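Local coordinates for protein copper-containing nitrite reductase (PDB 6THE) that probably reduces nitrite to nitric oxide, as the copper-containing core of a four-domain heme-cupredoxin nitrite reductase, at residues A[38-50]-A[164-178]. Residues are numbered along the deposited sequence; the frame is centred on the assembly and turned at random.
Sequences LEGRLAEGTTFGY and IYSDIPYGQHGSAEF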
ATOM      1  N   LEU A  38      15.313 -28.534  -0.873  1.00 24.06           N
ATOM      2  CA  LEU A  38      15.265 -29.507   0.207  1.00 23.95           C
ATOM      3  C   LEU A  38      13.886 -29.508   0.865  1.00 23.89           C
ATOM      4  O   LEU A  38      13.159 -28.517   0.806  1.00 23.89           O
ATOM      5  CB  LEU A  38      16.385 -29.209   1.213  1.00 23.96           C
ATOM      6  CG  LEU A  38      16.231 -27.944   2.058  1.00 23.93           C
ATOM      7  CD1 LEU A  38      15.694 -28.287   3.441  1.00 23.95           C
ATOM      8  CD2 LEU A  38      17.562 -27.221   2.185  1.00 23.91           C
ATOM      9  N   GLU A  39      13.550 -30.644   1.489  1.00 23.82           N
ATOM     10  CA  GLU A  39      12.311 -30.814   2.230  1.00 23.76           C
ATOM     11  C   GLU A  39      12.493 -30.228   3.627  1.00 23.61           C
ATOM     12  O   GLU A  39      13.373 -30.656   4.372  1.00 23.69           O
ATOM     13  CB  GLU A  39      11.941 -32.299   2.292  1.00 23.90           C
ATOM     14  CG  GLU A  39      10.493 -32.557   2.677  1.00 24.04           C
ATOM     15  CD  GLU A  39       9.460 -32.340   1.582  1.00 24.16           C
ATOM     16  OE1 GLU A  39       9.860 -32.130   0.417  1.00 24.20           O
ATOM     17  OE2 GLU A  39       8.254 -32.384   1.897  1.00 24.23           O
ATOM     18  N   GLY A  40      11.653 -29.244   3.965  1.00 23.49           N
ATOM     19  CA  GLY A  40      11.766 -28.530   5.226  1.00 23.38           C
ATOM     20  C   GLY A  40      10.440 -28.469   5.978  1.00 23.30           C
ATOM     21  O   GLY A  40       9.380 -28.708   5.402  1.00 23.31           O
ATOM     22  N   ARG A  41      10.527 -28.138   7.272  1.00 23.20           N
ATOM     23  CA  ARG A  41       9.371 -28.029   8.146  1.00 23.17           C
ATOM     24  C   ARG A  41       8.681 -26.689   7.902  1.00 23.19           C
ATOM     25  O   ARG A  41       9.237 -25.636   8.209  1.00 23.23           O
ATOM     26  CB  ARG A  41       9.808 -28.181   9.608  1.00 23.14           C
ATOM     27  CG  ARG A  41       8.695 -27.967  10.624  1.00 23.07           C
ATOM     28  CD  ARG A  41       9.227 -27.430  11.938  1.00 23.07           C
ATOM     29  NE  ARG A  41       8.163 -26.975  12.824  1.00 23.08           N
ATOM     30  CZ  ARG A  41       7.644 -25.751  12.830  1.00 23.02           C
ATOM     31  NH1 ARG A  41       8.087 -24.829  11.991  1.00 22.97           N
ATOM     32  NH2 ARG A  41       6.677 -25.452  13.679  1.00 23.02           N
ATOM     33  N   LEU A  42       7.467 -26.753   7.341  1.00 23.18           N
ATOM     34  CA  LEU A  42       6.637 -25.582   7.100  1.00 23.17           C
ATOM     35  C   LEU A  42       5.807 -25.294   8.350  1.00 23.19           C
ATOM     36  O   LEU A  42       5.751 -24.160   8.817  1.00 23.10           O
ATOM     37  CB  LEU A  42       5.746 -25.850   5.880  1.00 23.15           C
ATOM     38  CG  LEU A  42       4.544 -24.923   5.697  1.00 23.13           C
ATOM     39  CD1 LEU A  42       4.981 -23.517   5.317  1.00 23.09           C
ATOM     40  CD2 LEU A  42       3.588 -25.479   4.652  1.00 23.14           C
ATOM     41  N   ALA A  43       5.156 -26.344   8.863  1.00 23.29           N
ATOM     42  CA  ALA A  43       4.413 -26.299  10.111  1.00 23.37           C
ATOM     43  C   ALA A  43       4.630 -27.615  10.855  1.00 23.49           C
ATOM     44  O   ALA A  43       5.353 -28.485  10.373  1.00 23.55           O
ATOM     45  CB  ALA A  43       2.951 -26.049   9.830  1.00 23.34           C
ATOM     46  N   GLU A  44       4.008 -27.745  12.032  1.00 23.58           N
ATOM     47  CA  GLU A  44       4.109 -28.970  12.810  1.00 23.64           C
ATOM     48  C   GLU A  44       3.301 -30.065  12.120  1.00 23.52           C
ATOM     49  O   GLU A  44       2.078 -29.973  12.020  1.00 23.59           O
ATOM     50  CB  GLU A  44       3.674 -28.741  14.261  1.00 23.77           C
ATOM     51  CG  GLU A  44       4.643 -27.890  15.068  1.00 23.92           C
ATOM     52  CD  GLU A  44       6.013 -28.496  15.334  1.00 24.02           C
ATOM     53  OE1 GLU A  44       6.103 -29.733  15.475  1.00 24.09           O
ATOM     54  OE2 GLU A  44       6.992 -27.725  15.400  1.00 24.06           O
ATOM     55  N   GLY A  45       4.012 -31.086  11.627  1.00 23.32           N
ATOM     56  CA  GLY A  45       3.403 -32.205  10.926  1.00 23.08           C
ATOM     57  C   GLY A  45       3.330 -31.975   9.419  1.00 22.91           C
ATOM     58  O   GLY A  45       2.962 -32.880   8.671  1.00 22.91           O
ATOM     59  N   THR A  46       3.694 -30.762   8.984  1.00 22.70           N
ATOM     60  CA  THR A  46       3.597 -30.379   7.585  1.00 22.51           C
ATOM     61  C   THR A  46       4.986 -30.043   7.042  1.00 22.32           C
ATOM     62  O   THR A  46       5.722 -29.261   7.641  1.00 22.31           O
ATOM     63  CB  THR A  46       2.604 -29.225   7.391  1.00 22.55           C
ATOM     64  OG1 THR A  46       1.492 -29.430   8.264  1.00 22.66           O
ATOM     65  CG2 THR A  46       2.112 -29.098   5.965  1.00 22.50           C
ATOM     66  N   THR A  47       5.322 -30.651   5.897  1.00 22.02           N
ATOM     67  CA  THR A  47       6.574 -30.397   5.201  1.00 21.73           C
ATOM     68  C   THR A  47       6.273 -29.829   3.816  1.00 21.47           C
ATOM     69  O   THR A  47       5.193 -30.053   3.272  1.00 21.46           O
ATOM     70  CB  THR A  47       7.444 -31.659   5.137  1.00 21.74           C
ATOM     71  OG1 THR A  47       6.679 -32.705   4.535  1.00 21.79           O
ATOM     72  CG2 THR A  47       7.946 -32.106   6.494  1.00 21.70           C
ATOM     73  N   PHE A  48       7.243 -29.095   3.256  1.00 21.14           N
ATOM     74  CA  PHE A  48       7.068 -28.411   1.985  1.00 20.87           C
ATOM     75  C   PHE A  48       8.349 -28.507   1.158  1.00 20.76           C
ATOM     76  O   PHE A  48       9.443 -28.607   1.709  1.00 20.77           O
ATOM     77  CB  PHE A  48       6.644 -26.958   2.227  1.00 20.74           C
ATOM     78  CG  PHE A  48       6.357 -26.148   0.988  1.00 20.65           C
ATOM     79  CD1 PHE A  48       5.144 -26.265   0.324  1.00 20.61           C
ATOM     80  CD2 PHE A  48       7.295 -25.256   0.488  1.00 20.63           C
ATOM     81  CE1 PHE A  48       4.880 -25.517  -0.814  1.00 20.56           C
ATOM     82  CE2 PHE A  48       7.031 -24.508  -0.649  1.00 20.60           C
ATOM     83  CZ  PHE A  48       5.824 -24.640  -1.298  1.00 20.58           C
ATOM     84  N   GLY A  49       8.188 -28.477  -0.172  1.00 20.56           N
ATOM     85  CA  GLY A  49       9.306 -28.470  -1.101  1.00 20.35           C
ATOM     86  C   GLY A  49       9.854 -27.060  -1.307  1.00 20.20           C
ATOM     87  O   GLY A  49       9.332 -26.303  -2.123  1.00 20.26           O
ATOM     88  N   TYR A  50      10.914 -26.734  -0.559  1.00 19.97           N
ATOM     89  CA  TYR A  50      11.486 -25.397  -0.534  1.00 19.77           C
ATOM     90  C   TYR A  50      12.608 -25.275  -1.560  1.00 19.59           C
ATOM     91  O   TYR A  50      13.437 -26.173  -1.690  1.00 19.59           O
ATOM     92  CB  TYR A  50      12.060 -25.088   0.852  1.00 19.80           C
ATOM     93  CG  TYR A  50      11.053 -24.692   1.902  1.00 19.81           C
ATOM     94  CD1 TYR A  50      10.660 -23.371   2.053  1.00 19.79           C
ATOM     95  CD2 TYR A  50      10.505 -25.634   2.759  1.00 19.79           C
ATOM     96  CE1 TYR A  50       9.741 -22.996   3.020  1.00 19.80           C
ATOM     97  CE2 TYR A  50       9.584 -25.276   3.731  1.00 19.80           C
ATOM     98  CZ  TYR A  50       9.200 -23.953   3.861  1.00 19.83           C
ATOM     99  OH  TYR A  50       8.297 -23.594   4.819  1.00 19.88           O
ATOM    100  N   ILE A 164       3.112 -19.070   1.133  1.00 21.26           N
ATOM    101  CA  ILE A 164       3.226 -20.479   0.794  1.00 21.51           C
ATOM    102  C   ILE A 164       1.937 -20.919   0.105  1.00 21.87           C
ATOM    103  O   ILE A 164       0.857 -20.853   0.693  1.00 21.93           O
ATOM    104  CB  ILE A 164       3.549 -21.330   2.044  1.00 21.43           C
ATOM    105  CG1 ILE A 164       4.884 -20.939   2.690  1.00 21.40           C
ATOM    106  CG2 ILE A 164       3.473 -22.820   1.736  1.00 21.39           C
ATOM    107  CD1 ILE A 164       6.114 -21.255   1.859  1.00 21.38           C
ATOM    108  N   TYR A 165       2.073 -21.361  -1.151  1.00 22.22           N
ATOM    109  CA  TYR A 165       0.946 -21.773  -1.969  1.00 22.52           C
ATOM    110  C   TYR A 165       0.901 -23.298  -2.039  1.00 22.91           C
ATOM    111  O   TYR A 165       1.148 -23.887  -3.090  1.00 23.01           O
ATOM    112  CB  TYR A 165       1.029 -21.126  -3.356  1.00 22.35           C
ATOM    113  CG  TYR A 165       0.862 -19.627  -3.365  1.00 22.26           C
ATOM    114  CD1 TYR A 165       1.953 -18.782  -3.227  1.00 22.23           C
ATOM    115  CD2 TYR A 165      -0.390 -19.050  -3.513  1.00 22.21           C
ATOM    116  CE1 TYR A 165       1.805 -17.403  -3.233  1.00 22.17           C
ATOM    117  CE2 TYR A 165      -0.554 -17.674  -3.525  1.00 22.14           C
ATOM    118  CZ  TYR A 165       0.546 -16.847  -3.383  1.00 22.10           C
ATOM    119  OH  TYR A 165       0.388 -15.492  -3.392  1.00 22.09           O
ATOM    120  N   SER A 166       0.583 -23.919  -0.898  1.00 23.35           N
ATOM    121  CA  SER A 166       0.498 -25.366  -0.786  1.00 23.75           C
ATOM    122  C   SER A 166      -0.787 -25.867  -1.442  1.00 24.02           C
ATOM    123  O   SER A 166      -1.809 -25.181  -1.417  1.00 24.06           O
ATOM    124  CB  SER A 166       0.595 -25.807   0.654  1.00 23.82           C
ATOM    125  OG  SER A 166      -0.395 -25.168   1.448  1.00 23.89           O
ATOM    126  N   ASP A 167      -0.712 -27.069  -2.026  1.00 24.35           N
ATOM    127  CA  ASP A 167      -1.846 -27.699  -2.683  1.00 24.69           C
ATOM    128  C   ASP A 167      -2.869 -28.129  -1.635  1.00 24.91           C
ATOM    129  O   ASP A 167      -4.069 -27.922  -1.814  1.00 24.96           O
ATOM    130  CB  ASP A 167      -1.405 -28.847  -3.598  1.00 24.76           C
ATOM    131  CG  ASP A 167      -0.633 -29.956  -2.899  1.00 24.92           C
ATOM    132  OD1 ASP A 167      -0.042 -29.687  -1.831  1.00 24.95           O
ATOM    133  OD2 ASP A 167      -0.625 -31.084  -3.432  1.00 25.01           O
ATOM    134  N   ILE A 168      -2.373 -28.720  -0.541  1.00 25.13           N
ATOM    135  CA  ILE A 168      -3.200 -29.145   0.577  1.00 25.28           C
ATOM    136  C   ILE A 168      -3.601 -27.917   1.394  1.00 25.49           C
ATOM    137  O   ILE A 168      -2.837 -26.958   1.484  1.00 25.44           O
ATOM    138  CB  ILE A 168      -2.481 -30.212   1.433  1.00 25.25           C
ATOM    139  CG1 ILE A 168      -1.036 -29.819   1.762  1.00 25.19           C
ATOM    140  CG2 ILE A 168      -2.561 -31.577   0.763  1.00 25.21           C
ATOM    141  CD1 ILE A 168      -0.370 -30.702   2.796  1.00 25.14           C
ATOM    142  N   PRO A 169      -4.814 -27.903   1.998  1.00 25.70           N
ATOM    143  CA  PRO A 169      -5.273 -26.761   2.792  1.00 25.86           C
ATOM    144  C   PRO A 169      -4.470 -26.582   4.078  1.00 26.07           C
ATOM    145  O   PRO A 169      -3.779 -27.499   4.518  1.00 26.07           O
ATOM    146  CB  PRO A 169      -6.727 -27.113   3.148  1.00 25.81           C
ATOM    147  CG  PRO A 169      -7.108 -28.215   2.181  1.00 25.76           C
ATOM    148  CD  PRO A 169      -5.823 -28.972   1.927  1.00 25.72           C
ATOM    149  N   TYR A 170      -4.577 -25.382   4.664  1.00 26.32           N
ATOM    150  CA  TYR A 170      -3.986 -25.066   5.954  1.00 26.57           C
ATOM    151  C   TYR A 170      -4.580 -25.988   7.017  1.00 26.66           C
ATOM    152  O   TYR A 170      -5.798 -26.121   7.115  1.00 26.68           O
ATOM    153  CB  TYR A 170      -4.229 -23.593   6.298  1.00 26.71           C
ATOM    154  CG  TYR A 170      -3.765 -23.161   7.668  1.00 26.88           C
ATOM    155  CD1 TYR A 170      -4.590 -23.278   8.777  1.00 26.93           C
ATOM    156  CD2 TYR A 170      -2.504 -22.619   7.857  1.00 26.93           C
ATOM    157  CE1 TYR A 170      -4.168 -22.883  10.037  1.00 27.04           C
ATOM    158  CE2 TYR A 170      -2.066 -22.220   9.110  1.00 27.02           C
ATOM    159  CZ  TYR A 170      -2.902 -22.350  10.204  1.00 27.09           C
ATOM    160  OH  TYR A 170      -2.480 -21.955  11.440  1.00 27.13           O
ATOM    161  N   GLY A 171      -3.701 -26.619   7.802  1.00 26.75           N
ATOM    162  CA  GLY A 171      -4.116 -27.502   8.880  1.00 26.83           C
ATOM    163  C   GLY A 171      -3.858 -28.972   8.554  1.00 26.90           C
ATOM    164  O   GLY A 171      -3.727 -29.794   9.458  1.00 27.01           O
ATOM    165  N   GLN A 172      -3.794 -29.284   7.254  1.00 26.92           N
ATOM    166  CA  GLN A 172      -3.536 -30.636   6.784  1.00 27.01           C
ATOM    167  C   GLN A 172      -2.047 -30.941   6.919  1.00 27.11           C
ATOM    168  O   GLN A 172      -1.207 -30.177   6.447  1.00 27.25           O
ATOM    169  CB  GLN A 172      -4.009 -30.798   5.337  1.00 26.97           C
ATOM    170  CG  GLN A 172      -3.670 -32.150   4.722  1.00 26.94           C
ATOM    171  CD  GLN A 172      -4.649 -33.233   5.105  1.00 26.94           C
ATOM    172  OE1 GLN A 172      -5.750 -33.318   4.567  1.00 27.03           O
ATOM    173  NE2 GLN A 172      -4.244 -34.086   6.031  1.00 26.89           N
ATOM    174  N   HIS A 173      -1.741 -32.068   7.573  1.00 27.11           N
ATOM    175  CA  HIS A 173      -0.376 -32.551   7.699  1.00 27.06           C
ATOM    176  C   HIS A 173      -0.010 -33.373   6.465  1.00 27.05           C
ATOM    177  O   HIS A 173      -0.888 -33.790   5.712  1.00 27.03           O
ATOM    178  CB  HIS A 173      -0.198 -33.346   9.002  1.00 27.09           C
ATOM    179  CG  HIS A 173      -0.482 -32.564  10.242  1.00 27.10           C
ATOM    180  ND1 HIS A 173      -0.930 -33.163  11.403  1.00 27.13           N
ATOM    181  CD2 HIS A 173      -0.398 -31.242  10.508  1.00 27.10           C
ATOM    182  CE1 HIS A 173      -1.101 -32.246  12.333  1.00 27.12           C
ATOM    183  NE2 HIS A 173      -0.784 -31.058  11.809  1.00 27.07           N
ATOM    184  N   GLY A 174       1.295 -33.593   6.273  1.00 27.08           N
ATOM    185  CA  GLY A 174       1.801 -34.356   5.144  1.00 27.11           C
ATOM    186  C   GLY A 174       2.697 -33.512   4.242  1.00 27.20           C
ATOM    187  O   GLY A 174       3.061 -32.390   4.593  1.00 27.29           O
ATOM    188  N   SER A 175       3.041 -34.073   3.076  1.00 27.22           N
ATOM    189  CA  SER A 175       3.913 -33.417   2.114  1.00 27.26           C
ATOM    190  C   SER A 175       3.114 -32.418   1.280  1.00 27.31           C
ATOM    191  O   SER A 175       2.071 -32.761   0.723  1.00 27.48           O
ATOM    192  CB  SER A 175       4.615 -34.427   1.243  1.00 27.23           C
ATOM    193  OG  SER A 175       5.416 -35.300   2.027  0.20 27.24           O
ATOM    194  N   ALA A 176       3.623 -31.183   1.206  1.00 27.25           N
ATOM    195  CA  ALA A 176       2.979 -30.116   0.456  1.00 27.26           C
ATOM    196  C   ALA A 176       3.857 -29.704  -0.723  1.00 27.26           C
ATOM    197  O   ALA A 176       5.074 -29.598  -0.592  1.00 27.29           O
ATOM    198  CB  ALA A 176       2.689 -28.947   1.365  1.00 27.20           C
ATOM    199  N   GLU A 177       3.209 -29.479  -1.872  1.00 27.27           N
ATOM    200  CA  GLU A 177       3.879 -29.007  -3.073  1.00 27.23           C
ATOM    201  C   GLU A 177       3.264 -27.674  -3.497  1.00 27.05           C
ATOM    202  O   GLU A 177       2.198 -27.297  -3.015  1.00 27.02           O
ATOM    203  CB  GLU A 177       3.797 -30.063  -4.181  1.00 27.50           C
ATOM    204  CG  GLU A 177       2.392 -30.282  -4.716  1.00 27.85           C
ATOM    205  CD  GLU A 177       2.195 -31.542  -5.542  1.00 28.10           C
ATOM    206  OE1 GLU A 177       2.672 -32.615  -5.112  1.00 28.15           O
ATOM    207  OE2 GLU A 177       1.559 -31.452  -6.612  1.00 28.29           O
ATOM    208  N   PHE A 178       3.957 -26.976  -4.404  1.00 26.76           N
ATOM    209  CA  PHE A 178       3.521 -25.687  -4.914  1.00 26.50           C
ATOM    210  C   PHE A 178       2.270 -25.864  -5.770  1.00 26.38           C
ATOM    211  O   PHE A 178       2.165 -26.825  -6.531  1.00 26.45           O
ATOM    212  CB  PHE A 178       4.656 -25.024  -5.701  1.00 26.41           C
ATOM    213  CG  PHE A 178       4.303 -23.719  -6.367  1.00 26.37           C
ATOM    214  CD1 PHE A 178       4.359 -22.524  -5.663  1.00 26.34           C
ATOM    215  CD2 PHE A 178       3.924 -23.681  -7.701  1.00 26.32           C
ATOM    216  CE1 PHE A 178       4.036 -21.323  -6.278  1.00 26.25           C
ATOM    217  CE2 PHE A 178       3.599 -22.481  -8.314  1.00 26.27           C
ATOM    218  CZ  PHE A 178       3.659 -21.305  -7.602  1.00 26.22           C
TER
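Strand 46-50 and the short strand 174-176 run parallel, their axes 4.7 Å apart at closest and 27° askew, with Thr46, Thr47 and Phe48 opposite Gly174, Ser175 and Ala176. Gly174 N gives a bond to Gly45 O (3.0 Å), Thr47 N to Gly174 O and Ala176 N to Thr47 O (2.8 Å), while Gly49 N reaches Ala176 O weakly. Phe48 and Ala176 share the buried face. With CG anti to the backbone N (chi1 -177°), the Phe48 ring leans across to strand 174-176, meeting Ala176 CB at its edge, 3.8 Å from CD1. Ile164 CG2 lies over one face of that ring, while Ile164 CG1 touches Leu42 CD1 (3.7 Å), the two side chains lying alongside and running opposite ways. At the turn, Gly45 CA sits over one face of the His173 imidazole, and Thr46 OG1 lies at the ring's edge, 3.4 Å from CD2, and bonds weakly to Gln172 O. On the other face of the sheet, Thr47 OG1 donates to the anti lone pair of Glu39 OE2 (3.1 Å), with Ser175 OG alongside. Replacing Thr47 by alanine removes the hydroxyl and would probably leave the Glu39 carboxylate without this donor and freer to turn. Leu42 and Ala43 form a classic beta bulge opposite Thr46. Strand 174-176 is outermost within the chain in the five-stranded sheet of this core's N-terminal cupredoxin domain; Leu42 and Ile164 pack on Tyr190 of strand 190-193, at the edge of the neighbouring sheet, and the Phe178 side chain packs against helices 130-135 and 180-185.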